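Side-chain contact in inactive PncC family protein (Escherichia coli O157:H7, PDB 5KOL), which belongs to the CinA family but probably lacks nicotinamide-nucleotide amidohydrolase activity, its actual role remaining unknown: residues D16-E19 and N20-A24. Sequence-based numbering, arbitrary orientation.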
loop_
_atom_site.group_PDB
_atom_site.type_symbol
_atom_site.label_atom_id
_atom_site.label_comp_id
_atom_site.label_asym_id
_atom_site.label_seq_id
_atom_site.Cartn_x
_atom_site.Cartn_y
_atom_site.Cartn_z
ATOM N N ASP A 16 -11.270 20.188 -2.924
ATOM C CA ASP A 16 -10.095 19.354 -2.654
ATOM C C ASP A 16 -10.460 17.866 -2.674
ATOM O O ASP A 16 -10.311 17.141 -1.692
ATOM C CB ASP A 16 -9.447 19.724 -1.322
ATOM C CG ASP A 16 -9.023 21.171 -1.259
ATOM O OD1 ASP A 16 -9.372 21.858 -0.280
ATOM O OD2 ASP A 16 -8.396 21.651 -2.228
ATOM N N THR A 17 -10.950 17.411 -3.827
ATOM C CA THR A 17 -11.189 15.987 -4.011
ATOM C C THR A 17 -9.860 15.252 -4.211
ATOM O O THR A 17 -8.850 15.849 -4.567
ATOM C CB THR A 17 -12.105 15.745 -5.217
ATOM O OG1 THR A 17 -11.454 16.209 -6.410
ATOM C CG2 THR A 17 -13.421 16.515 -5.059
ATOM N N ILE A 18 -9.873 13.931 -3.993
ATOM C CA ILE A 18 -8.687 13.136 -4.324
ATOM C C ILE A 18 -8.261 13.397 -5.761
ATOM O O ILE A 18 -7.074 13.552 -6.060
ATOM C CB ILE A 18 -8.952 11.636 -4.093
ATOM C CG1 ILE A 18 -9.119 11.357 -2.606
ATOM C CG2 ILE A 18 -7.826 10.799 -4.689
ATOM C CD1 ILE A 18 -7.893 11.704 -1.840
ATOM N N GLU A 19 -9.230 13.450 -6.672
ATOM C CA GLU A 19 -8.922 13.617 -8.086
ATOM C C GLU A 19 -8.217 14.945 -8.343
ATOM O O GLU A 19 -7.190 14.986 -9.030
ATOM C CB GLU A 19 -10.211 13.528 -8.917
ATOM C CG GLU A 19 -10.885 12.153 -8.990
ATOM C CD GLU A 19 -11.384 11.616 -7.639
ATOM O OE1 GLU A 19 -11.204 10.401 -7.394
ATOM O OE2 GLU A 19 -11.951 12.386 -6.823
ATOM N N ASN A 20 -8.773 16.049 -7.820
ATOM C CA ASN A 20 -8.211 17.374 -8.086
ATOM C C ASN A 20 -6.859 17.548 -7.410
ATOM O O ASN A 20 -5.957 18.177 -7.972
ATOM C CB ASN A 20 -9.177 18.470 -7.630
ATOM C CG ASN A 20 -10.389 18.605 -8.542
ATOM O OD1 ASN A 20 -10.396 18.083 -9.660
ATOM N ND2 ASN A 20 -11.419 19.308 -8.070
ATOM N N LEU A 21 -6.699 16.997 -6.206
ATOM C CA LEU A 21 -5.431 17.126 -5.490
ATOM C C LEU A 21 -4.313 16.378 -6.206
ATOM O O LEU A 21 -3.197 16.891 -6.329
ATOM C CB LEU A 21 -5.587 16.588 -4.063
ATOM C CG LEU A 21 -6.547 17.335 -3.136
ATOM C CD1 LEU A 21 -6.816 16.555 -1.839
ATOM C CD2 LEU A 21 -5.966 18.728 -2.863
ATOM N N THR A 22 -4.586 15.155 -6.664
ATOM C CA THR A 22 -3.541 14.387 -7.337
ATOM C C THR A 22 -3.263 14.948 -8.720
ATOM O O THR A 22 -2.154 14.788 -9.239
ATOM C CB THR A 22 -3.927 12.904 -7.434
ATOM O OG1 THR A 22 -5.152 12.761 -8.157
ATOM C CG2 THR A 22 -4.102 12.272 -6.034
ATOM N N SER A 23 -4.259 15.606 -9.330
ATOM C CA SER A 23 -4.019 16.341 -10.565
ATOM C C SER A 23 -2.980 17.432 -10.360
ATOM O O SER A 23 -2.004 17.541 -11.118
ATOM C CB SER A 23 -5.337 16.937 -11.056
ATOM O OG SER A 23 -6.108 15.917 -11.659
ATOM N N ALA A 24 -3.180 18.269 -9.342
ATOM C CA ALA A 24 -2.223 19.344 -9.096
ATOM C C ALA A 24 -0.870 18.775 -8.680
ATOM O O ALA A 24 0.179 19.195 -9.185
ATOM C CB ALA A 24 -2.770 20.289 -8.026
#
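Thr17 and Asn20 meet in an N-cap at the start of helix 18-31. The capping bond runs from Asn20 N to Thr17 OG1, 3.0 Å long and close to straight, with 163° at the hydrogen. Thr17 can reach because chi1 of 63° sets OG1 between its own backbone N and carbonyl carbon, facing into the first turn. The Asn20 amide crosses this hydroxyl, its CG 3.4 Å from Thr17 OG1, while its ends are engaged outside the turn: ND2 donates to Thr15 O and OD1 is hydrogen-bonded to a glycerol, probably from the crystallisation liquor.

The main chain supplies the i to i+4 helical hydrogen bonds. Leu21 N to Thr17 O measures 2.9 Å; Thr22 N to Ile18 O and Ser23 N to Glu19 O follow, each 3.0 Å long, the latter more bent (150° at the hydrogen). Thr22 OG1 adds a side-chain hydroxyl, 3.0 Å from Ile18 O and 3.1 Å from Glu19 O; its single proton can serve either carbonyl.

The Leu21 methyls make van der Waals contacts with Asp16. CD1 comes within 3.5 Å of Asp16 O, an oxygen that also accepts from Arg162 NE. Ile18, Leu21 and Thr22 all rest on helix 153-171, so the capped turn is packed against the C-terminal helix. Asp16 turns OD1 back to Ala13 N, and Leu21 CD2 lies 3.9 Å from both Asp16 CB and OD2.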